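Proline dehydrogenase (Bradyrhizobium japonicum USDA 110, PDB 3HAZ) probably oxidises proline to glutamate in two steps, as a flavoenzyme with an FAD-dependent proline dehydrogenase and an NAD-dependent 1-pyrroline-5-carboxylate dehydrogenase in one chain. Local coordinates at residues F67-K72 and V146-A151; E82-V87 and Q160-M165; D105-E110 and S922-S927; D212-A217 and P234-K239; S216-I221 and K271-N276. All blocks are in the same frame, centred on the assembly; numbering follows the deposited sequence.

Contact 1: F67-K72 and V146-A151; sequences FALSTK and VKRLGA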
# COMPACT_ATOMS: atom_id res chain seq x y z
N PHE A 67 36.99 -0.03 -16.45
CA PHE A 67 37.14 1.09 -15.53
C PHE A 67 35.81 1.70 -15.12
O PHE A 67 35.77 2.75 -14.46
CB PHE A 67 38.09 2.14 -16.11
CG PHE A 67 39.49 1.64 -16.27
CD1 PHE A 67 40.39 1.71 -15.22
CD2 PHE A 67 39.89 1.04 -17.45
CE1 PHE A 67 41.67 1.23 -15.35
CE2 PHE A 67 41.18 0.56 -17.59
CZ PHE A 67 42.07 0.65 -16.54
N ALA A 68 34.72 1.03 -15.48
CA ALA A 68 33.38 1.53 -15.17
C ALA A 68 33.23 3.00 -15.58
O ALA A 68 32.83 3.85 -14.78
CB ALA A 68 33.07 1.34 -13.69
N LEU A 69 33.54 3.28 -16.84
CA LEU A 69 33.48 4.64 -17.37
C LEU A 69 32.12 5.00 -17.96
O LEU A 69 31.51 4.20 -18.66
CB LEU A 69 34.53 4.82 -18.48
CG LEU A 69 35.99 4.45 -18.21
CD1 LEU A 69 36.80 4.55 -19.51
CD2 LEU A 69 36.60 5.33 -17.12
N SER A 70 31.67 6.22 -17.71
CA SER A 70 30.56 6.78 -18.46
C SER A 70 30.99 7.00 -19.91
O SER A 70 32.18 6.96 -20.23
CB SER A 70 30.13 8.11 -17.84
OG SER A 70 31.14 9.09 -18.02
N THR A 71 30.03 7.24 -20.80
CA THR A 71 30.34 7.57 -22.18
C THR A 71 31.18 8.85 -22.25
O THR A 71 32.08 8.96 -23.09
CB THR A 71 29.08 7.72 -23.04
OG1 THR A 71 28.23 8.72 -22.47
CG2 THR A 71 28.32 6.41 -23.10
N LYS A 72 30.88 9.81 -21.38
CA LYS A 72 31.63 11.07 -21.37
C LYS A 72 33.09 10.83 -20.98
O LYS A 72 34.00 11.45 -21.53
CB LYS A 72 31.01 12.08 -20.40
CG LYS A 72 31.71 13.44 -20.45
CD LYS A 72 31.65 14.17 -19.11
CE LYS A 72 30.24 14.52 -18.73
NZ LYS A 72 29.69 15.56 -19.62
N VAL A 146 39.85 10.94 -11.63
CA VAL A 146 41.00 10.73 -10.75
C VAL A 146 40.55 10.54 -9.31
O VAL A 146 41.03 9.66 -8.61
CB VAL A 146 42.01 11.90 -10.84
CG1 VAL A 146 42.96 11.89 -9.64
CG2 VAL A 146 42.79 11.83 -12.14
N LYS A 147 39.61 11.36 -8.87
CA LYS A 147 39.05 11.24 -7.53
C LYS A 147 38.41 9.87 -7.33
O LYS A 147 38.54 9.27 -6.27
CB LYS A 147 38.05 12.38 -7.27
CG LYS A 147 37.38 12.35 -5.91
CD LYS A 147 36.62 13.65 -5.64
CE LYS A 147 35.84 13.61 -4.33
NZ LYS A 147 34.52 12.92 -4.46
N ARG A 148 37.75 9.36 -8.37
CA ARG A 148 37.02 8.10 -8.25
C ARG A 148 37.90 6.86 -8.35
O ARG A 148 37.78 5.94 -7.56
CB ARG A 148 35.90 8.03 -9.29
CG ARG A 148 34.86 6.97 -8.96
CD ARG A 148 33.70 6.98 -9.93
NE ARG A 148 34.01 6.30 -11.19
CZ ARG A 148 34.10 6.91 -12.36
NH1 ARG A 148 34.40 6.21 -13.45
NH2 ARG A 148 33.89 8.22 -12.45
N LEU A 149 38.79 6.85 -9.34
CA LEU A 149 39.62 5.68 -9.62
C LEU A 149 41.03 5.79 -9.03
O LEU A 149 41.66 4.77 -8.74
CB LEU A 149 39.72 5.45 -11.13
CG LEU A 149 38.46 5.12 -11.93
CD1 LEU A 149 38.76 5.13 -13.42
CD2 LEU A 149 37.87 3.79 -11.51
N GLY A 150 41.52 7.01 -8.86
CA GLY A 150 42.91 7.25 -8.50
C GLY A 150 43.69 7.58 -9.75
O GLY A 150 43.35 7.12 -10.84
N ALA A 151 44.74 8.39 -9.61
CA ALA A 151 45.54 8.80 -10.76
C ALA A 151 46.17 7.63 -11.53
O ALA A 151 46.16 7.61 -12.76
CB ALA A 151 46.60 9.82 -10.36

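Contact 2: E82-V87 and Q160-M165; sequences EALLRV and QAMRLM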
# COMPACT_ATOMS: atom_id res chain seq x y z
N GLU A 82 44.34 10.30 -28.38
CA GLU A 82 44.74 10.70 -29.73
C GLU A 82 45.77 11.83 -29.72
O GLU A 82 46.77 11.77 -30.44
CB GLU A 82 43.53 11.07 -30.59
CG GLU A 82 43.89 11.50 -32.02
CD GLU A 82 44.57 10.40 -32.82
OE1 GLU A 82 44.60 9.25 -32.34
OE2 GLU A 82 45.08 10.67 -33.93
N ALA A 83 45.54 12.85 -28.90
CA ALA A 83 46.52 13.92 -28.73
C ALA A 83 47.87 13.34 -28.34
O ALA A 83 48.89 13.71 -28.91
CB ALA A 83 46.04 14.92 -27.67
N LEU A 84 47.88 12.43 -27.36
CA LEU A 84 49.12 11.82 -26.91
C LEU A 84 49.80 10.96 -27.99
O LEU A 84 51.03 10.90 -28.06
CB LEU A 84 48.90 11.00 -25.63
CG LEU A 84 48.66 11.87 -24.39
CD1 LEU A 84 48.06 11.07 -23.24
CD2 LEU A 84 49.95 12.55 -23.96
N LEU A 85 49.01 10.31 -28.83
CA LEU A 85 49.56 9.49 -29.90
C LEU A 85 50.21 10.33 -30.99
O LEU A 85 51.04 9.84 -31.75
CB LEU A 85 48.49 8.60 -30.53
CG LEU A 85 48.01 7.37 -29.76
CD1 LEU A 85 46.81 6.75 -30.47
CD2 LEU A 85 49.14 6.35 -29.60
N ARG A 86 49.83 11.60 -31.07
CA ARG A 86 50.31 12.42 -32.17
C ARG A 86 51.52 13.26 -31.75
O ARG A 86 52.02 14.06 -32.54
CB ARG A 86 49.18 13.29 -32.72
CG ARG A 86 47.95 12.50 -33.13
CD ARG A 86 48.08 11.87 -34.52
NE ARG A 86 49.03 10.77 -34.58
CZ ARG A 86 48.70 9.48 -34.51
NH1 ARG A 86 49.65 8.56 -34.58
NH2 ARG A 86 47.44 9.11 -34.38
N VAL A 87 51.97 13.08 -30.52
CA VAL A 87 53.19 13.74 -30.06
C VAL A 87 54.41 13.04 -30.66
O VAL A 87 54.52 11.82 -30.59
CB VAL A 87 53.30 13.74 -28.52
CG1 VAL A 87 54.70 14.16 -28.08
CG2 VAL A 87 52.26 14.67 -27.91
N GLN A 160 45.36 2.40 -22.37
CA GLN A 160 44.47 1.50 -23.10
C GLN A 160 43.73 2.24 -24.21
O GLN A 160 43.58 1.73 -25.32
CB GLN A 160 43.47 0.85 -22.14
CG GLN A 160 42.67 -0.27 -22.75
CD GLN A 160 41.80 -0.97 -21.71
OE1 GLN A 160 42.15 -1.05 -20.53
NE2 GLN A 160 40.65 -1.48 -22.15
N ALA A 161 43.26 3.45 -23.91
CA ALA A 161 42.60 4.27 -24.92
C ALA A 161 43.57 4.51 -26.08
O ALA A 161 43.17 4.55 -27.25
CB ALA A 161 42.12 5.61 -24.32
N MET A 162 44.84 4.65 -25.75
CA MET A 162 45.86 4.89 -26.77
C MET A 162 46.01 3.70 -27.72
O MET A 162 46.15 3.90 -28.93
CB MET A 162 47.20 5.27 -26.14
CG MET A 162 47.21 6.70 -25.57
SD MET A 162 48.68 7.10 -24.60
CE MET A 162 49.94 7.16 -25.88
N ARG A 163 45.97 2.48 -27.20
CA ARG A 163 46.04 1.34 -28.10
C ARG A 163 44.77 1.19 -28.93
O ARG A 163 44.81 0.76 -30.08
CB ARG A 163 46.43 0.02 -27.40
CG ARG A 163 45.89 -0.18 -25.99
CD ARG A 163 46.69 -1.26 -25.26
NE ARG A 163 46.22 -1.48 -23.89
CZ ARG A 163 46.74 -0.89 -22.82
NH1 ARG A 163 46.25 -1.14 -21.61
NH2 ARG A 163 47.76 -0.05 -22.95
N LEU A 164 43.63 1.59 -28.36
CA LEU A 164 42.39 1.51 -29.12
C LEU A 164 42.38 2.53 -30.26
O LEU A 164 42.04 2.20 -31.40
CB LEU A 164 41.16 1.70 -28.20
CG LEU A 164 40.90 0.56 -27.21
CD1 LEU A 164 39.86 0.96 -26.18
CD2 LEU A 164 40.49 -0.74 -27.92
N MET A 165 42.78 3.76 -29.96
CA MET A 165 42.80 4.82 -30.96
C MET A 165 43.81 4.51 -32.05
O MET A 165 43.58 4.79 -33.23
CB MET A 165 43.13 6.18 -30.31
CG MET A 165 42.05 6.71 -29.38
SD MET A 165 40.45 6.74 -30.19
CE MET A 165 40.77 7.89 -31.52
O HOH W 1 45.05 7.10 -34.05

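Contact 3: D105-E110 and S922-S927; sequences DFIHHE and SRIDDS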
# COMPACT_ATOMS: atom_id res chain seq x y z
N ASP A 105 46.17 20.09 -13.25
CA ASP A 105 45.87 20.65 -14.56
C ASP A 105 44.81 19.83 -15.27
O ASP A 105 44.86 19.65 -16.49
CB ASP A 105 47.13 20.72 -15.42
CG ASP A 105 47.86 22.03 -15.25
OD1 ASP A 105 47.24 22.98 -14.72
OD2 ASP A 105 49.05 22.11 -15.64
N PHE A 106 43.84 19.35 -14.50
CA PHE A 106 42.82 18.44 -15.01
C PHE A 106 42.00 19.04 -16.15
O PHE A 106 41.85 18.41 -17.21
CB PHE A 106 41.88 18.00 -13.87
CG PHE A 106 42.60 17.42 -12.68
CD1 PHE A 106 43.25 16.21 -12.78
CD2 PHE A 106 42.61 18.09 -11.47
CE1 PHE A 106 43.91 15.66 -11.68
CE2 PHE A 106 43.27 17.56 -10.37
CZ PHE A 106 43.92 16.34 -10.48
N ILE A 107 41.46 20.23 -15.92
CA ILE A 107 40.60 20.89 -16.90
C ILE A 107 41.44 21.35 -18.10
O ILE A 107 41.03 21.22 -19.25
CB ILE A 107 39.77 22.05 -16.25
CG1 ILE A 107 38.68 21.46 -15.34
CG2 ILE A 107 39.12 22.96 -17.31
CD1 ILE A 107 37.89 22.49 -14.53
N HIS A 108 42.64 21.84 -17.81
CA HIS A 108 43.60 22.23 -18.83
C HIS A 108 43.90 21.08 -19.80
O HIS A 108 43.89 21.26 -21.02
CB HIS A 108 44.90 22.74 -18.18
CG HIS A 108 45.89 23.30 -19.15
ND1 HIS A 108 45.75 24.54 -19.72
CD2 HIS A 108 47.06 22.80 -19.62
CE1 HIS A 108 46.78 24.77 -20.52
NE2 HIS A 108 47.59 23.73 -20.48
N HIS A 109 44.16 19.89 -19.26
CA HIS A 109 44.44 18.74 -20.11
C HIS A 109 43.24 18.37 -20.97
O HIS A 109 43.39 18.08 -22.16
CB HIS A 109 44.91 17.53 -19.29
CG HIS A 109 46.20 17.75 -18.57
ND1 HIS A 109 46.57 17.02 -17.46
CD2 HIS A 109 47.21 18.64 -18.79
CE1 HIS A 109 47.74 17.44 -17.03
NE2 HIS A 109 48.16 18.42 -17.82
N GLU A 110 42.05 18.36 -20.37
CA GLU A 110 40.83 18.05 -21.11
C GLU A 110 40.57 19.10 -22.19
O GLU A 110 40.20 18.77 -23.32
CB GLU A 110 39.62 17.97 -20.16
CG GLU A 110 38.34 17.57 -20.87
CD GLU A 110 37.17 17.30 -19.92
OE1 GLU A 110 37.27 17.63 -18.72
OE2 GLU A 110 36.14 16.76 -20.38
N SER A 922 29.74 22.96 -23.26
CA SER A 922 30.91 22.42 -22.59
C SER A 922 30.69 20.97 -22.23
O SER A 922 29.57 20.56 -21.92
CB SER A 922 31.22 23.20 -21.32
OG SER A 922 32.29 22.61 -20.61
N ARG A 923 31.78 20.21 -22.26
CA ARG A 923 31.77 18.82 -21.83
C ARG A 923 31.93 18.78 -20.31
O ARG A 923 31.57 17.80 -19.66
CB ARG A 923 32.93 18.06 -22.50
CG ARG A 923 32.80 16.55 -22.51
CD ARG A 923 33.76 15.94 -23.54
NE ARG A 923 35.14 15.94 -23.06
CZ ARG A 923 36.21 16.00 -23.85
NH1 ARG A 923 37.42 15.99 -23.31
NH2 ARG A 923 36.08 16.08 -25.17
N ILE A 924 32.45 19.87 -19.75
CA ILE A 924 32.92 19.89 -18.36
C ILE A 924 31.84 20.24 -17.32
O ILE A 924 31.52 21.41 -17.11
CB ILE A 924 34.12 20.85 -18.21
CG1 ILE A 924 35.14 20.58 -19.32
CG2 ILE A 924 34.75 20.72 -16.84
CD1 ILE A 924 36.38 21.47 -19.27
N ASP A 925 31.31 19.22 -16.67
CA ASP A 925 30.27 19.41 -15.66
C ASP A 925 30.63 20.46 -14.61
O ASP A 925 29.79 21.27 -14.24
CB ASP A 925 29.92 18.08 -14.98
CG ASP A 925 29.11 17.16 -15.89
OD1 ASP A 925 28.50 17.66 -16.85
OD2 ASP A 925 29.09 15.94 -15.63
N ASP A 926 31.87 20.46 -14.13
CA ASP A 926 32.27 21.44 -13.11
C ASP A 926 32.23 22.88 -13.64
O ASP A 926 31.91 23.81 -12.90
CB ASP A 926 33.65 21.11 -12.53
CG ASP A 926 33.64 19.84 -11.69
OD1 ASP A 926 32.82 19.75 -10.76
OD2 ASP A 926 34.45 18.92 -11.96
N SER A 927 32.55 23.06 -14.92
CA SER A 927 32.50 24.38 -15.53
C SER A 927 31.05 24.84 -15.70
O SER A 927 30.69 25.95 -15.33
CB SER A 927 33.20 24.38 -16.90
OG SER A 927 34.59 24.14 -16.77
O HOH W 2 39.82 15.31 -23.26

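Contact 4: D212-A217 and P234-K239; sequences DAYASA and PGISVK. With SO4 (sulfate ion), chain K.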
# COMPACT_ATOMS: atom_id res chain seq x y z
N ASP A 212 36.38 16.25 -51.48
CA ASP A 212 37.79 16.04 -51.80
C ASP A 212 38.37 14.86 -51.03
O ASP A 212 39.11 14.05 -51.58
CB ASP A 212 38.61 17.30 -51.53
CG ASP A 212 38.26 18.44 -52.47
OD1 ASP A 212 37.64 18.19 -53.52
OD2 ASP A 212 38.61 19.60 -52.15
N ALA A 213 38.04 14.76 -49.74
CA ALA A 213 38.51 13.65 -48.93
C ALA A 213 38.05 12.30 -49.48
O ALA A 213 38.84 11.35 -49.58
CB ALA A 213 38.08 13.81 -47.46
N TYR A 214 36.77 12.20 -49.83
CA TYR A 214 36.25 10.98 -50.44
C TYR A 214 37.00 10.67 -51.73
O TYR A 214 37.41 9.54 -51.97
CB TYR A 214 34.76 11.11 -50.78
CG TYR A 214 33.81 11.15 -49.61
CD1 TYR A 214 33.92 10.26 -48.54
CD2 TYR A 214 32.75 12.06 -49.59
CE1 TYR A 214 33.02 10.30 -47.47
CE2 TYR A 214 31.84 12.10 -48.53
CZ TYR A 214 31.99 11.22 -47.48
OH TYR A 214 31.09 11.27 -46.44
N ALA A 215 37.15 11.70 -52.57
CA ALA A 215 37.84 11.56 -53.85
C ALA A 215 39.24 11.03 -53.62
O ALA A 215 39.67 10.10 -54.29
CB ALA A 215 37.87 12.89 -54.60
N SER A 216 39.94 11.63 -52.66
CA SER A 216 41.28 11.18 -52.31
C SER A 216 41.29 9.75 -51.77
O SER A 216 42.19 8.97 -52.08
CB SER A 216 41.93 12.13 -51.28
OG SER A 216 42.20 13.40 -51.85
N ALA A 217 40.28 9.40 -50.96
CA ALA A 217 40.21 8.06 -50.38
C ALA A 217 40.01 7.00 -51.46
O ALA A 217 40.62 5.93 -51.44
CB ALA A 217 39.09 7.98 -49.32
N PRO A 234 37.68 -3.59 -52.23
CA PRO A 234 37.37 -2.75 -51.07
C PRO A 234 36.23 -1.78 -51.34
O PRO A 234 35.87 -1.51 -52.49
CB PRO A 234 38.67 -1.96 -50.85
CG PRO A 234 39.71 -2.63 -51.71
CD PRO A 234 38.96 -3.23 -52.85
N GLY A 235 35.66 -1.25 -50.26
CA GLY A 235 34.57 -0.31 -50.35
C GLY A 235 34.85 1.01 -49.64
O GLY A 235 35.78 1.14 -48.85
N ILE A 236 34.03 2.00 -49.95
CA ILE A 236 34.05 3.25 -49.24
C ILE A 236 32.62 3.61 -48.84
O ILE A 236 31.69 3.37 -49.60
CB ILE A 236 34.67 4.38 -50.10
CG1 ILE A 236 34.87 5.65 -49.28
CG2 ILE A 236 33.81 4.65 -51.34
CD1 ILE A 236 35.77 6.67 -49.97
N SER A 237 32.46 4.15 -47.63
CA SER A 237 31.17 4.61 -47.14
C SER A 237 31.10 6.13 -47.19
O SER A 237 32.06 6.81 -46.81
CB SER A 237 30.92 4.15 -45.70
OG SER A 237 30.53 2.80 -45.66
N VAL A 238 29.96 6.64 -47.65
CA VAL A 238 29.77 8.06 -47.88
C VAL A 238 28.46 8.52 -47.24
O VAL A 238 27.48 7.78 -47.23
CB VAL A 238 29.75 8.35 -49.39
CG1 VAL A 238 28.99 9.62 -49.70
CG2 VAL A 238 31.17 8.38 -49.94
N LYS A 239 28.45 9.74 -46.70
CA LYS A 239 27.25 10.33 -46.10
C LYS A 239 26.76 11.55 -46.87
O LYS A 239 27.51 12.52 -47.06
CB LYS A 239 27.51 10.72 -44.64
CG LYS A 239 27.39 9.57 -43.65
CD LYS A 239 27.66 10.06 -42.24
CE LYS A 239 27.46 8.95 -41.21
NZ LYS A 239 28.32 7.78 -41.53
S SO4 K . 27.60 4.64 -38.74
O1 SO4 K . 27.80 3.20 -38.90
O2 SO4 K . 26.88 4.87 -37.50
O3 SO4 K . 28.90 5.31 -38.69
O4 SO4 K . 26.84 5.16 -39.88

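Contact 5: S216-I221 and K271-N276; sequences SAIETI and KAHDLN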
# COMPACT_ATOMS: atom_id res chain seq x y z
N SER A 216 39.94 11.63 -52.66
CA SER A 216 41.28 11.18 -52.31
C SER A 216 41.29 9.75 -51.77
O SER A 216 42.19 8.97 -52.08
CB SER A 216 41.93 12.13 -51.28
OG SER A 216 42.20 13.40 -51.85
N ALA A 217 40.28 9.40 -50.96
CA ALA A 217 40.21 8.06 -50.38
C ALA A 217 40.01 7.00 -51.46
O ALA A 217 40.62 5.93 -51.44
CB ALA A 217 39.09 7.98 -49.32
N ILE A 218 39.11 7.30 -52.39
CA ILE A 218 38.84 6.43 -53.52
C ILE A 218 40.12 6.13 -54.34
O ILE A 218 40.35 4.99 -54.73
CB ILE A 218 37.72 7.02 -54.41
CG1 ILE A 218 36.37 6.86 -53.71
CG2 ILE A 218 37.70 6.36 -55.78
CD1 ILE A 218 35.24 7.68 -54.34
N GLU A 219 40.95 7.15 -54.58
CA GLU A 219 42.22 6.92 -55.27
C GLU A 219 43.17 6.04 -54.45
O GLU A 219 43.77 5.10 -54.97
CB GLU A 219 42.89 8.24 -55.65
CG GLU A 219 42.10 9.03 -56.67
CD GLU A 219 41.63 8.16 -57.82
OE1 GLU A 219 42.48 7.49 -58.46
OE2 GLU A 219 40.41 8.15 -58.10
N THR A 220 43.29 6.34 -53.16
CA THR A 220 44.13 5.52 -52.28
C THR A 220 43.68 4.07 -52.27
O THR A 220 44.48 3.15 -52.50
CB THR A 220 44.13 6.06 -50.83
OG1 THR A 220 44.72 7.36 -50.82
CG2 THR A 220 44.93 5.12 -49.91
N ILE A 221 42.39 3.85 -52.00
CA ILE A 221 41.82 2.51 -51.99
C ILE A 221 42.02 1.84 -53.34
O ILE A 221 42.38 0.66 -53.41
CB ILE A 221 40.30 2.55 -51.69
CG1 ILE A 221 40.04 2.87 -50.23
CG2 ILE A 221 39.66 1.22 -52.05
CD1 ILE A 221 38.59 3.20 -49.94
N LYS A 271 33.67 3.79 -59.51
CA LYS A 271 33.45 2.88 -60.62
C LYS A 271 34.75 2.61 -61.38
O LYS A 271 35.05 1.47 -61.74
CB LYS A 271 32.38 3.43 -61.57
CG LYS A 271 32.30 2.69 -62.90
CD LYS A 271 31.08 3.11 -63.70
CE LYS A 271 30.98 2.39 -65.03
NZ LYS A 271 31.88 2.97 -66.06
N ALA A 272 35.51 3.67 -61.63
CA ALA A 272 36.76 3.55 -62.37
C ALA A 272 37.76 2.61 -61.69
O ALA A 272 38.63 2.06 -62.36
CB ALA A 272 37.39 4.92 -62.60
N HIS A 273 37.64 2.42 -60.38
CA HIS A 273 38.47 1.43 -59.69
C HIS A 273 37.66 0.19 -59.37
O HIS A 273 38.14 -0.70 -58.65
CB HIS A 273 39.08 2.00 -58.40
CG HIS A 273 40.15 3.01 -58.64
ND1 HIS A 273 41.26 2.75 -59.42
CD2 HIS A 273 40.29 4.28 -58.21
CE1 HIS A 273 42.04 3.82 -59.45
NE2 HIS A 273 41.47 4.77 -58.73
N ASP A 274 36.44 0.13 -59.89
CA ASP A 274 35.53 -0.98 -59.67
C ASP A 274 35.36 -1.28 -58.19
O ASP A 274 35.50 -2.43 -57.76
CB ASP A 274 36.02 -2.23 -60.40
CG ASP A 274 34.94 -3.29 -60.54
OD1 ASP A 274 33.75 -2.92 -60.58
OD2 ASP A 274 35.28 -4.49 -60.59
N LEU A 275 35.07 -0.25 -57.41
CA LEU A 275 34.93 -0.38 -55.96
C LEU A 275 33.47 -0.56 -55.53
O LEU A 275 32.55 -0.27 -56.28
CB LEU A 275 35.51 0.85 -55.25
CG LEU A 275 36.99 1.20 -55.50
CD1 LEU A 275 37.33 2.49 -54.76
CD2 LEU A 275 37.92 0.06 -55.08
N ASN A 276 33.29 -1.05 -54.31
CA ASN A 276 31.99 -0.99 -53.65
C ASN A 276 31.81 0.44 -53.13
O ASN A 276 32.69 0.97 -52.44
CB ASN A 276 31.96 -2.01 -52.50
CG ASN A 276 30.62 -2.03 -51.76
OD1 ASN A 276 30.56 -2.38 -50.58
ND2 ASN A 276 29.54 -1.66 -52.45

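Contact 1: F67-K72 and V146-A151
A Schellman motif closes helix 60-66 here, and its turn packs against the C-terminal end of helix 140-149. Ala-68, with positive phi, is the C-prime residue: its own N bonds back to Arg-65 O and the N of Leu-69 to Leu-64 O. Leu-149 supplies the apolar part of the contact. Its CG stands anti to the carbonyl carbon (chi1 -63°), which drops CD1 between two side chains of the turn, 4.1 Å from Phe-67 CB and 4.3 Å from Leu-69 CD2. The side chains of Phe-67 and Leu-149 cross at about a right angle, and CD2 of Leu-149 rests 3.8 Å from Phe-67 O. Both segments fall in the helical region that matches the DNA-binding domain of proline dehydrogenases, and the turn carries the chain from helix 60-66 into helix 71-85, whose N-cap is Ser-70. Arg-148 approaches the backbone of the turn. With CG anti to the backbone N (chi1 -163°) and a bend at chi3, its side chain reaches over until NH1 is 3.1 Å from Ala-68 O. Phe-67 O lies near the guanidinium plane, at its edge, 3.9 Å from Arg-148 NH1. The firm partner of this group is Glu-73, on the first turn of helix 71-85, which forms a salt bridge with NH2. Tyr-476 of a second subunit meets the Phe-67 ring, their planes about 20° apart, and also packs on Leu-149.

Contact 2: E82-V87 and Q160-M165
Apolar contacts carry most of this meeting between the C-terminal end of helix 71-85 and helix 151-168, two helices of the DNA-binding family region. Leu-85 points into the partner helix and forks there. Its CD1 comes 3.7 Å from Met-165 CB, while CD2 lies 3.9 Å from Met-162 CE. Leu-85 and Met-162 slide past each other in opposite directions. The Met-162 chain runs extended through chi2 (171°) and bends at chi3 (70°), and this turn brings its methyl back to Leu-84 as well, with Met-162 CE 4.0 Å from Leu-84 CB. Leu-85 CD1 also sits 3.3 Å from Met-162 O, a close approach of a methyl to the helix backbone. Phe-96 and Ile-97 of helix 90-100 continue the apolar layer.

The polar contacts pass through water. Glu-82, folded at chi2 (62°), crosses Met-165 at about a right angle. Its OE1 accepts a bond from a water at 2.8 Å, and the same water donates to Met-165 O at 2.9 Å, so it bridges the two helices. Arg-86 NH2 gives this water a weak third bond.

One ion pair lies within segment 82-87. Arg-86 NH2 holds Glu-82 OE2 at 2.9 Å, approaching from above the carboxylate plane while the oxygen stays in the guanidinium plane; His-449 NE2 also bonds to OE2. With both oxygens gripped, the buried carboxylate is probably held in one rotation, and the arginine beside it would favour its ionised form.

Contact 3: D105-E110 and S922-S927
Glu-110 stretches out from its helix with CG anti to the backbone N (chi1 -176°) and the chain extended beyond it, so its carboxylate reaches the loop ahead of helix 925-934. Arg-923 comes to meet it, also with CG anti to the backbone N, but bends at chi3 (76°) to turn its guanidinium edge to the acid. The salt bridge rests on one oxygen: Arg-923 NE donates to the anti lone pair of Glu-110 OE2 at 3.0 Å, and NH1 adds a weak bond of 3.3 Å to the same atom. The two planes are only 27° apart. Thr-141 OG1 binds OE2 too, and a water forms weak bonds to Arg-923 NH1 and Glu-110 O.

Beside the ion pair, Ile-924 meets the acid tip to tip, its CG1 3.7 Å from Glu-110 OE1. Its CD1 goes on to Ile-107 CG2, 3.7 Å away, the two isoleucines crossing obliquely. Ser-922 forms an ST turn that spans Arg-923, its OG accepting from Ile-924 N at 2.9 Å. The contact joins helix 106-115 of the DNA-binding family region to the aldehyde dehydrogenase region of the same chain. Although Glu-110 is buried, the arginine charge beside it would favour the ionised carboxylate, and a charge pair with Ile-924 packed against its acid joins the two regions.

Contact 4: D212-A217 and P234-K239
The single hydrogen bond between helix 212-217 and segment 234-239 runs from the backbone of Lys-239 to the tip of a tyrosine. Lys-239 N donates to Tyr-214 OH at 3.1 Å, and at 172° the bond is almost straight. CG of Tyr-214 is anti to the carbonyl carbon (chi1 -70°), which sends the ring across from the helix and along the strand toward its C-terminal end.

A CH-pi contact covers one face of the same ring. Val-238 CG2 sits over its centre, 3.6 Å from the centroid and 10° off the normal, while CG1 reaches toward the CE2 side. The hydroxyl bond at one end and the methyl on one face help to fix how the ring is turned.

Apolar packing continues toward the start of the strand. Ile-236 directs its CD1 at the helix, 3.6 Å from Ala-217 CB, and the same methyl is 4.3 Å from Tyr-214 CD1. Ile-236 CD1 also lies 3.9 Å from Tyr-214 O.

On the other side of the strand the interactions are ionic and polar. Lys-239 NZ forms a salt bridge with Asp-280 and a weak 3.4 Å bond to sulfate O4, and Ser-237 OG bonds to Arg-341, an FAD-binding residue.

Helix 204-223 belongs to the beta-alpha-beta unit 193-196, 204-223, 235-238 of the proline dehydrogenase barrel. Over residues 212-217 it runs antiparallel to strand 235-238, the axes 10.0 Å apart at closest approach, with Met-196 of strand 193-196 and Leu-266 of helix 252-272 packed around Tyr-214.

Contact 5: S216-I221 and K271-N276
The imidazole of His-273 presents its edge to Glu-219: NE2 donates to OE1 at 2.9 Å along a nearly straight line (175°), and the oxygen lies in the ring plane. The acid is met differently, from above its carboxylate plane, and the two planes stand 46° apart. Ile-218 O lies oblique to the ring, 3.6 Å from His-273 CD2.

Glu-219 starts out away from the partner segment, but its bend at chi2 (-46°) folds the carboxylate back to the histidine. Next to this pair Leu-275 packs against the helix, CD2 at 3.7 Å from Ile-221 CG2 and CD1 at 4.0 Å from Ile-218 CG2. His-273 and Leu-275 belong to the loop that leads from helix 252-272 into strand 276-279 of the barrel. A Schellman motif ends that helix, with Asp-274 as C-prime residue at positive phi and Leu-275 N bonded to Ala-270 O; His-273 and Leu-275, either side of Asp-274 in sequence, both point toward helix 204-223. Arg-233 bonds to His-273 O.

Since NE2 carries the proton given to the acid, the nearby negative charge would tend to raise the histidine's pKa, and this polar pair borders the buried leucine-isoleucine packing.

The five contacts form two groups. Contacts 1, 2 and 3 cluster in and around the helical DNA-binding family region, with centres 14 to 19 Å apart. Contacts 1 and 2 both use helix 71-85 and touch where Phe-67 meets Gln-160; contacts 1 and 3 meet where Lys-72 NZ bonds to Arg-923 O. Their segments alternate along the chain, so the three cross one another along the sequence. Contacts 4 and 5 share helix 204-223 in the proline dehydrogenase barrel, centres 8 Å apart, and join through backbone bonds of Pro-234 and Ile-236 with Asn-276. Contact 3 spans 811 intervening residues, including both barrel contacts, and brings the aldehyde dehydrogenase region back against the N-terminal helices.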